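Local coordinates for protein putative decarboxylase involved in desferrioxamine biosynthesis (Erwinia amylovora, PDB 5O5C) that acts as the pyridoxal-phosphate-dependent lysine decarboxylase of desferrioxamine siderophore biosynthesis, probably releasing cadaverine from lysine, at residues Val209-Leu214 with Ala265-Ser270; His347-Val352 with Val373-Gln378; Leu449-Asn454 with Asn475-Leu480; Lys459-Ser464 with Ala499-Tyr504. One frame throughout, in Å; residues are numbered along the deposited sequence.

Contact 1: residues Val209-Leu214 with Ala265-Ser270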
# COMPACT_ATOMS: atom_id res chain seq x y z
N VAL B 209 4.78 25.77 0.17
CA VAL B 209 5.01 24.89 1.33
C VAL B 209 6.47 24.98 1.76
O VAL B 209 7.36 25.01 0.94
CB VAL B 209 4.68 23.43 1.00
CG1 VAL B 209 5.09 22.47 2.11
CG2 VAL B 209 3.17 23.32 0.68
N PHE B 210 6.70 24.99 3.06
CA PHE B 210 8.05 25.14 3.58
C PHE B 210 8.47 23.83 4.22
O PHE B 210 7.74 23.26 5.03
CB PHE B 210 8.13 26.27 4.60
CG PHE B 210 7.68 27.58 4.07
CD1 PHE B 210 6.34 27.92 4.12
CD2 PHE B 210 8.57 28.47 3.50
CE1 PHE B 210 5.90 29.12 3.61
CE2 PHE B 210 8.13 29.69 3.00
CZ PHE B 210 6.79 30.01 3.06
N THR B 211 9.68 23.39 3.88
CA THR B 211 10.29 22.23 4.51
C THR B 211 11.76 22.41 4.66
O THR B 211 12.37 23.19 3.92
CB THR B 211 10.16 20.92 3.70
OG1 THR B 211 10.64 21.10 2.37
CG2 THR B 211 8.81 20.47 3.65
N SER B 212 12.33 21.65 5.57
CA SER B 212 13.78 21.60 5.73
C SER B 212 14.43 20.98 4.48
O SER B 212 13.89 20.04 3.89
CB SER B 212 14.15 20.78 6.99
OG SER B 212 15.53 20.83 7.28
N LYS B 213 15.57 21.50 4.08
CA LYS B 213 16.41 20.84 3.07
C LYS B 213 16.72 19.37 3.40
O LYS B 213 17.00 18.61 2.51
CB LYS B 213 17.75 21.60 2.91
CG LYS B 213 17.64 22.95 2.26
CD LYS B 213 18.92 23.77 2.41
CE LYS B 213 18.86 24.98 1.48
NZ LYS B 213 20.10 25.79 1.46
N LEU B 214 16.65 18.97 4.68
CA LEU B 214 16.80 17.57 5.09
C LEU B 214 15.52 16.77 5.27
O LEU B 214 15.56 15.68 5.89
CB LEU B 214 17.63 17.49 6.38
CG LEU B 214 18.97 18.21 6.38
CD1 LEU B 214 19.61 18.14 7.76
CD2 LEU B 214 19.94 17.60 5.40
N ALA B 265 1.64 26.10 4.07
CA ALA B 265 2.02 25.04 4.97
C ALA B 265 3.51 24.89 5.24
O ALA B 265 4.41 25.18 4.39
CB ALA B 265 1.45 23.73 4.45
N VAL B 266 3.75 24.36 6.42
CA VAL B 266 5.07 23.94 6.85
C VAL B 266 5.16 22.43 7.18
O VAL B 266 4.41 21.91 7.98
CB VAL B 266 5.57 24.71 8.10
CG1 VAL B 266 6.98 24.27 8.43
CG2 VAL B 266 5.55 26.22 7.87
N VAL B 267 6.11 21.74 6.57
CA VAL B 267 6.44 20.40 7.01
C VAL B 267 7.61 20.45 7.96
O VAL B 267 8.71 20.86 7.58
CB VAL B 267 6.71 19.44 5.86
CG1 VAL B 267 7.23 18.11 6.38
CG2 VAL B 267 5.46 19.28 5.01
N ALA B 268 7.32 19.99 9.18
CA ALA B 268 8.30 19.78 10.26
C ALA B 268 8.57 18.31 10.39
O ALA B 268 7.62 17.52 10.60
CB ALA B 268 7.74 20.28 11.58
N THR B 269 9.86 17.95 10.32
CA THR B 269 10.33 16.60 10.40
C THR B 269 10.92 16.29 11.79
O THR B 269 11.97 16.85 12.20
CB THR B 269 11.30 16.34 9.23
OG1 THR B 269 10.60 16.67 8.04
CG2 THR B 269 11.74 14.91 9.17
N SER B 270 10.21 15.42 12.52
CA SER B 270 10.59 15.04 13.86
C SER B 270 11.40 13.76 13.76
O SER B 270 11.00 12.69 14.26
CB SER B 270 9.35 14.90 14.77
OG SER B 270 8.37 13.98 14.26
O HOH W 1 11.12 19.50 7.56
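T211 overlaps V267 with its methyl group: CG2 lies 3.2 Å from V267 CB, closer than carbons normally pack. The two side chains run side by side and point the same way. The T211 torsion sets this up, with OG1 in the crowded position between backbone N and carbonyl carbon (chi1 53°) and CG2 anti to the carbonyl carbon. Further back on the same face, V209 CG1 meets V267 CG2 at 4.3 Å. Two backbone hydrogen bonds of parallel pairing tie the strands together. F210 N donates to A265 O at 2.7 Å, in the carbonyl plane, and V267 N donates to F210 O at 2.7 Å, nearly along the C=O axis. A265 O also lies at the edge of the F210 ring. Where the strands part, water 1 bridges them, accepting from S212 N and T269 OG1 and donating to V267 O at 2.8 Å. This pair belongs to the central, mostly parallel sheet of the fold-type I enzyme. Strand 207-212 lies between strands 233-236 and 262-269, which is flanked in turn by strand 294-299; on the F210 and V266 face pack helices 246-258 and 281-290.

Contact 2: residues His347-Val352 with Val373-Gln378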
# COMPACT_ATOMS: atom_id res chain seq x y z
N HIS B 347 -12.76 16.38 10.26
CA HIS B 347 -13.48 16.99 9.16
C HIS B 347 -12.62 17.24 7.94
O HIS B 347 -13.19 17.33 6.86
CB HIS B 347 -14.24 18.26 9.56
CG HIS B 347 -15.31 18.00 10.59
ND1 HIS B 347 -16.51 17.39 10.28
CD2 HIS B 347 -15.36 18.26 11.92
CE1 HIS B 347 -17.25 17.28 11.37
NE2 HIS B 347 -16.58 17.81 12.38
N HIS B 348 -11.29 17.37 8.08
CA HIS B 348 -10.45 17.65 6.94
C HIS B 348 -10.35 16.42 6.05
O HIS B 348 -10.17 16.56 4.84
CB HIS B 348 -9.05 18.15 7.29
CG HIS B 348 -9.02 19.47 7.98
ND1 HIS B 348 -8.31 19.66 9.14
CD2 HIS B 348 -9.56 20.67 7.66
CE1 HIS B 348 -8.44 20.91 9.53
NE2 HIS B 348 -9.22 21.54 8.67
N LEU B 349 -10.48 15.22 6.65
CA LEU B 349 -10.50 13.97 5.94
C LEU B 349 -11.65 13.93 4.94
O LEU B 349 -11.58 13.22 3.93
CB LEU B 349 -10.50 12.73 6.89
CG LEU B 349 -9.15 12.49 7.66
CD1 LEU B 349 -9.29 11.58 8.84
CD2 LEU B 349 -8.03 11.94 6.78
N SER B 350 -12.70 14.74 5.18
CA SER B 350 -13.78 14.83 4.19
C SER B 350 -13.22 15.12 2.77
O SER B 350 -13.74 14.59 1.78
CB SER B 350 -14.92 15.79 4.62
OG SER B 350 -14.76 17.13 4.17
N HIS B 351 -12.12 15.88 2.65
CA HIS B 351 -11.59 16.11 1.27
C HIS B 351 -11.26 14.79 0.50
O HIS B 351 -11.24 14.78 -0.69
CB HIS B 351 -10.43 17.13 1.23
CG HIS B 351 -10.83 18.49 1.72
ND1 HIS B 351 -11.55 19.37 0.95
CD2 HIS B 351 -10.68 19.08 2.93
CE1 HIS B 351 -11.84 20.44 1.67
NE2 HIS B 351 -11.32 20.29 2.88
N VAL B 352 -11.02 13.69 1.19
CA VAL B 352 -10.68 12.44 0.52
C VAL B 352 -11.88 11.52 0.16
O VAL B 352 -11.73 10.64 -0.70
CB VAL B 352 -9.60 11.72 1.32
CG1 VAL B 352 -9.37 10.33 0.81
CG2 VAL B 352 -8.30 12.52 1.27
N VAL B 373 -12.80 3.41 4.47
CA VAL B 373 -12.61 3.97 3.12
C VAL B 373 -12.95 5.48 3.06
O VAL B 373 -12.28 6.24 2.38
CB VAL B 373 -13.30 3.15 1.97
CG1 VAL B 373 -14.75 3.55 1.76
CG2 VAL B 373 -12.53 3.32 0.66
N ASN B 374 -13.91 5.94 3.87
CA ASN B 374 -14.25 7.36 3.83
C ASN B 374 -13.08 8.30 4.21
O ASN B 374 -13.10 9.45 3.80
CB ASN B 374 -15.52 7.63 4.63
CG ASN B 374 -16.72 6.81 4.12
OD1 ASN B 374 -17.27 6.00 4.86
ND2 ASN B 374 -17.06 6.97 2.85
N LYS B 375 -12.07 7.81 4.91
CA LYS B 375 -10.87 8.57 5.29
C LYS B 375 -9.57 8.23 4.50
O LYS B 375 -8.47 8.73 4.81
CB LYS B 375 -10.55 8.34 6.78
CG LYS B 375 -11.73 8.44 7.75
CD LYS B 375 -11.37 8.19 9.21
CE LYS B 375 -11.02 6.75 9.50
NZ LYS B 375 -10.86 6.44 10.93
N SER B 376 -9.69 7.42 3.48
CA SER B 376 -8.54 6.78 2.82
C SER B 376 -8.50 7.23 1.41
O SER B 376 -9.55 7.61 0.87
CB SER B 376 -8.72 5.27 2.89
OG SER B 376 -7.59 4.54 2.41
N ILE B 377 -7.30 7.24 0.82
CA ILE B 377 -7.08 7.38 -0.60
C ILE B 377 -6.80 6.03 -1.30
O ILE B 377 -6.52 5.99 -2.51
CB ILE B 377 -6.00 8.47 -1.00
CG1 ILE B 377 -4.68 8.21 -0.35
CG2 ILE B 377 -6.50 9.89 -0.74
CD1 ILE B 377 -3.52 8.50 -1.24
N GLN B 378 -6.89 4.93 -0.54
CA GLN B 378 -6.95 3.59 -1.11
C GLN B 378 -8.41 3.10 -1.08
O GLN B 378 -9.27 3.65 -0.37
CB GLN B 378 -6.09 2.64 -0.25
CG GLN B 378 -4.60 2.97 -0.15
CD GLN B 378 -3.84 2.15 0.89
OE1 GLN B 378 -3.77 2.50 2.05
NE2 GLN B 378 -3.25 1.08 0.47
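V352 makes the tight half of this contact. Its CG1, anti to the backbone N (chi1 170°), reaches the branch methyl CG2 of I377 at 3.3 Å, a short distance for two carbons, while its other methyl, CG2, lies 3.8 Å from the same I377 CG2. Both V352 methyls thus touch the same I377 methyl, and the two side chains cross obliquely. In I377, CG1 takes the crowded position between backbone N and carbonyl carbon (chi1 56°), and CG2 is the branch that faces V352.

The L349 side is looser. L349 CD1 rests at 4.0 Å on K375 CD and at 4.0 Å on K375 CB, an oblique crossing over the aliphatic part of the lysine. Beyond this, the K375 chain bends at chi3 and leads its ammonium away to a salt bridge with D163. S350, on the solvent side of its turn, points away from the partner segment. No hydrogen bond joins the segments to each other; within 373-378, Q378 N donates to S376 OG at 3.1 Å, an ST turn.

Both segments belong to the connection between strand 339-343 and helix 385-394, with the S376 side chain about 9 Å from a bound pyridoxal phosphate. I377 also packs on Q172 and M176 of helix 170-189 and on I225 of the second subunit.

Contact 3: residues Leu449-Asn454 with Asn475-Leu480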
# COMPACT_ATOMS: atom_id res chain seq x y z
N LEU B 449 38.26 13.71 -4.03
CA LEU B 449 38.97 12.49 -3.67
C LEU B 449 38.39 11.82 -2.42
O LEU B 449 38.20 10.62 -2.38
CB LEU B 449 40.47 12.75 -3.49
CG LEU B 449 41.34 11.53 -3.17
CD1 LEU B 449 41.17 10.46 -4.24
CD2 LEU B 449 42.79 11.94 -3.03
N THR B 450 38.14 12.60 -1.38
CA THR B 450 37.48 12.08 -0.18
C THR B 450 36.09 11.53 -0.52
O THR B 450 35.63 10.57 0.12
CB THR B 450 37.42 13.17 0.87
OG1 THR B 450 38.74 13.70 1.04
CG2 THR B 450 36.88 12.65 2.20
N ASP B 451 35.43 12.09 -1.53
CA ASP B 451 34.17 11.54 -2.02
C ASP B 451 34.29 10.16 -2.64
O ASP B 451 33.53 9.29 -2.31
CB ASP B 451 33.48 12.49 -3.01
CG ASP B 451 32.96 13.74 -2.33
OD1 ASP B 451 32.62 13.64 -1.13
OD2 ASP B 451 32.92 14.82 -2.97
N GLU B 452 35.26 9.98 -3.53
CA GLU B 452 35.57 8.70 -4.10
C GLU B 452 35.92 7.70 -3.01
O GLU B 452 35.42 6.59 -3.00
CB GLU B 452 36.72 8.83 -5.09
CG GLU B 452 36.30 9.49 -6.41
CD GLU B 452 37.47 10.03 -7.21
OE1 GLU B 452 38.39 9.23 -7.52
OE2 GLU B 452 37.48 11.25 -7.53
N ILE B 453 36.74 8.13 -2.06
CA ILE B 453 37.25 7.19 -1.11
C ILE B 453 36.06 6.69 -0.25
O ILE B 453 35.98 5.52 -0.01
CB ILE B 453 38.47 7.77 -0.32
CG1 ILE B 453 39.43 6.63 0.06
CG2 ILE B 453 38.06 8.56 0.90
CD1 ILE B 453 40.49 6.97 1.09
N ASN B 454 35.11 7.53 0.15
CA ASN B 454 34.00 7.06 1.02
C ASN B 454 32.93 6.26 0.28
O ASN B 454 32.42 5.27 0.82
CB ASN B 454 33.38 8.24 1.76
CG ASN B 454 34.24 8.73 2.90
OD1 ASN B 454 34.16 8.21 3.99
ND2 ASN B 454 35.07 9.72 2.64
N ASN B 475 25.67 18.59 1.75
CA ASN B 475 26.24 19.76 1.08
C ASN B 475 27.10 19.35 -0.13
O ASN B 475 28.15 19.91 -0.36
CB ASN B 475 26.97 20.69 2.09
CG ASN B 475 28.41 20.27 2.38
OD1 ASN B 475 29.33 20.61 1.64
ND2 ASN B 475 28.62 19.55 3.47
N GLY B 476 26.61 18.39 -0.90
CA GLY B 476 27.33 17.90 -2.07
C GLY B 476 28.59 17.08 -1.80
O GLY B 476 29.44 16.96 -2.68
N ARG B 477 28.73 16.52 -0.60
CA ARG B 477 29.89 15.71 -0.24
C ARG B 477 29.40 14.32 0.21
O ARG B 477 28.35 14.20 0.81
CB ARG B 477 30.71 16.45 0.85
CG ARG B 477 31.58 17.54 0.24
CD ARG B 477 31.80 18.82 1.06
NE ARG B 477 31.96 19.97 0.14
CZ ARG B 477 32.26 21.24 0.49
NH1 ARG B 477 32.47 21.58 1.77
NH2 ARG B 477 32.36 22.18 -0.47
N GLN B 478 30.15 13.26 -0.14
CA GLN B 478 29.72 11.93 0.19
C GLN B 478 30.05 11.67 1.64
O GLN B 478 31.21 11.78 2.04
CB GLN B 478 30.32 10.87 -0.73
CG GLN B 478 29.46 10.53 -1.93
CD GLN B 478 28.12 10.01 -1.49
OE1 GLN B 478 27.12 10.69 -1.64
NE2 GLN B 478 28.11 8.85 -0.83
N TYR B 479 29.02 11.40 2.44
CA TYR B 479 29.21 10.88 3.79
C TYR B 479 28.75 9.42 3.86
O TYR B 479 28.07 8.91 2.95
CB TYR B 479 28.53 11.79 4.82
CG TYR B 479 29.29 13.11 5.02
CD1 TYR B 479 29.10 14.20 4.18
CD2 TYR B 479 30.20 13.24 6.03
CE1 TYR B 479 29.80 15.39 4.36
CE2 TYR B 479 30.89 14.41 6.23
CZ TYR B 479 30.70 15.47 5.40
OH TYR B 479 31.43 16.57 5.64
N LEU B 480 29.17 8.74 4.93
CA LEU B 480 28.72 7.37 5.25
C LEU B 480 27.69 7.50 6.35
O LEU B 480 27.63 8.52 7.03
CB LEU B 480 29.86 6.51 5.76
CG LEU B 480 31.00 6.19 4.79
CD1 LEU B 480 32.05 5.35 5.51
CD2 LEU B 480 30.47 5.46 3.56
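With CG anti to its carbonyl carbon (chi1 -69°), D451 swings its carboxylate off the helix flank toward the backbone of 476-478. N454, one turn further on, has the same first torsion, but its amide stays beside the helix. The D451 carboxylate makes the polar join: Q478 N donates to OD1 at 2.7 Å, with a nearly straight N-H...O angle of 167°. The donor stands well above the carboxylate plane. The same oxygen lies 3.5 Å from R477 CA and 3.6 Å from Q478 CB, so it is lodged against the strand backbone and the root of the glutamine, whose outer end leads away. R477 is of opposite charge, but its NE remains 6.1 Å from D451 OD2 and forms a long, weak ion pair with D447 instead; any attraction to D451 would act only at a distance.

The amide of N454 is held from both ends. ND2 donates to T450 O at 2.7 Å, with the acceptor close to the amide plane, and T450 O also takes the helical bond from N454 N; OD1 accepts from Y439 N. This fixes the rotation of the amide and satisfies a buried polar group. L480 crosses it obliquely, its CG 3.8 Å from N454 OD1 and its CD2 3.4 Å from N454 O.

The axes of 449-454 and 477-480 come within 7.4 Å at 34°. Helix 448-464 packs on the C-terminal antiparallel sheet, I453 and N454 also touching strand 434-439; strand 470-474 flanks 477-483 at the sheet edge.

Contact 4: residues Lys459-Ser464 with Ala499-Tyr504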
# COMPACT_ATOMS: atom_id res chain seq x y z
N LYS B 459 30.86 0.60 -0.95
CA LYS B 459 30.76 -0.45 -1.97
C LYS B 459 31.60 -1.65 -1.53
O LYS B 459 31.13 -2.77 -1.54
CB LYS B 459 31.12 0.11 -3.37
CG LYS B 459 29.94 0.86 -4.01
CD LYS B 459 30.00 0.91 -5.53
CE LYS B 459 31.07 1.86 -6.04
NZ LYS B 459 30.68 2.51 -7.33
N ALA B 460 32.80 -1.41 -1.01
CA ALA B 460 33.59 -2.55 -0.54
C ALA B 460 32.86 -3.23 0.63
O ALA B 460 32.68 -4.44 0.61
CB ALA B 460 34.97 -2.10 -0.13
N VAL B 461 32.39 -2.46 1.61
CA VAL B 461 31.77 -3.09 2.79
C VAL B 461 30.61 -3.99 2.32
O VAL B 461 30.49 -5.14 2.76
CB VAL B 461 31.28 -2.05 3.83
CG1 VAL B 461 30.39 -2.70 4.89
CG2 VAL B 461 32.44 -1.38 4.51
N PHE B 462 29.83 -3.47 1.37
CA PHE B 462 28.72 -4.21 0.78
C PHE B 462 29.15 -5.48 0.08
O PHE B 462 28.64 -6.52 0.40
CB PHE B 462 27.91 -3.33 -0.17
CG PHE B 462 26.48 -3.77 -0.35
CD1 PHE B 462 25.69 -4.14 0.74
CD2 PHE B 462 25.89 -3.72 -1.62
CE1 PHE B 462 24.35 -4.49 0.59
CE2 PHE B 462 24.55 -4.10 -1.78
CZ PHE B 462 23.79 -4.49 -0.67
N ARG B 463 30.16 -5.40 -0.78
CA ARG B 463 30.70 -6.54 -1.53
C ARG B 463 31.24 -7.63 -0.57
O ARG B 463 30.97 -8.81 -0.75
CB ARG B 463 31.78 -6.04 -2.50
CG ARG B 463 32.41 -7.05 -3.42
CD ARG B 463 31.36 -7.63 -4.35
NE ARG B 463 31.91 -8.46 -5.40
CZ ARG B 463 31.21 -9.36 -6.10
NH1 ARG B 463 29.91 -9.57 -5.89
NH2 ARG B 463 31.82 -10.04 -7.05
N SER B 464 31.94 -7.20 0.49
CA SER B 464 32.40 -8.12 1.50
C SER B 464 31.27 -8.78 2.25
O SER B 464 31.52 -9.75 2.91
CB SER B 464 33.28 -7.43 2.54
OG SER B 464 32.49 -6.89 3.65
N ALA B 499 35.92 -0.86 12.05
CA ALA B 499 37.24 -1.37 11.62
C ALA B 499 37.26 -1.75 10.15
O ALA B 499 38.26 -1.56 9.44
CB ALA B 499 37.65 -2.57 12.46
N LEU B 500 36.13 -2.31 9.71
CA LEU B 500 35.87 -2.57 8.31
C LEU B 500 35.87 -1.29 7.46
O LEU B 500 36.52 -1.21 6.42
CB LEU B 500 34.51 -3.27 8.20
CG LEU B 500 34.31 -4.23 7.05
CD1 LEU B 500 35.37 -5.31 7.06
CD2 LEU B 500 32.91 -4.83 7.18
N ILE B 501 35.16 -0.29 7.92
CA ILE B 501 35.17 1.00 7.27
C ILE B 501 36.60 1.54 7.13
O ILE B 501 37.00 1.93 6.02
CB ILE B 501 34.30 1.98 8.03
CG1 ILE B 501 32.81 1.63 7.82
CG2 ILE B 501 34.50 3.42 7.61
CD1 ILE B 501 31.96 2.26 8.87
N VAL B 502 37.37 1.55 8.23
CA VAL B 502 38.76 2.05 8.18
C VAL B 502 39.72 1.07 7.45
O VAL B 502 40.64 1.53 6.79
CB VAL B 502 39.33 2.50 9.56
CG1 VAL B 502 38.45 3.55 10.22
CG2 VAL B 502 39.53 1.34 10.49
N HIS B 503 39.51 -0.24 7.53
CA HIS B 503 40.27 -1.17 6.69
C HIS B 503 40.11 -0.80 5.20
O HIS B 503 41.07 -0.47 4.53
CB HIS B 503 39.88 -2.65 6.95
CG HIS B 503 40.61 -3.62 6.07
ND1 HIS B 503 39.96 -4.53 5.27
CD2 HIS B 503 41.93 -3.78 5.83
CE1 HIS B 503 40.86 -5.23 4.59
NE2 HIS B 503 42.05 -4.77 4.89
N TYR B 504 38.87 -0.76 4.71
CA TYR B 504 38.65 -0.45 3.28
C TYR B 504 39.10 0.98 2.89
O TYR B 504 39.53 1.21 1.76
CB TYR B 504 37.21 -0.73 2.86
CG TYR B 504 36.88 -2.19 2.90
CD1 TYR B 504 37.62 -3.11 2.17
CD2 TYR B 504 35.85 -2.66 3.69
CE1 TYR B 504 37.32 -4.45 2.19
CE2 TYR B 504 35.54 -4.01 3.72
CZ TYR B 504 36.27 -4.90 2.98
OH TYR B 504 35.95 -6.24 3.05
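Two helices of the C-terminal domain, 448-464 and 491-510, cross here where they pack beside the antiparallel sheet; the axes of 459-464 and 499-504 approach to 9.7 Å at an angle of 117°. Y504 is the central side chain. Its CG lies anti to the carbonyl carbon, and the ring extends across the first helix, meeting A460, V461 and S464 in turn. A460 CB sits over one face in a CH-pi contact, 3.8 Å from the ring centroid and 19° off its normal. On the opposite face, offset toward the rim, lies ND1 of the adjacent H503. V461 CG2 approaches the ring obliquely, 3.7 Å from Y504 CD2. The other valine methyl, CG1, crosses to L500 CD2 at 4.0 Å. At the far end of the ring, Y504 OH comes within 3.0 Å of S464 CB, a tight approach of oxygen to carbon.

The S464 hydroxyl is turned to its own helix. It donates to V461 O at 2.8 Å, in the carbonyl plane and on a lone pair, and also accepts from N466 N just beyond the segment. With the serine satisfied locally and no hydrogen bond between 459-464 and 499-504, the crossing depends on shape and dispersion: a methyl over a ring face, valine against leucine, and a tyrosine laid across alanine, valine and serine.

Along the chain, contact 1 and contact 2 come in series, followed by contacts 3 and 4, whose segments alternate. Contact 1 lies in the central sheet, and contact 2 follows the sheet strand 339-343, with centres about 23 Å apart. Contacts 3 and 4 belong to the C-terminal part, across the chain's centre from contact 2 and more than 40 Å from it between centres. They share helix 448-464 and touch through L480 CD1 and I501 CG2 at 3.8 Å, so that helix, strand 477-483 and helix 491-510 pack together. Contacts 1 and 2 thus belong to the cofactor-binding part, contacts 3 and 4 to a region away from the cofactor sites.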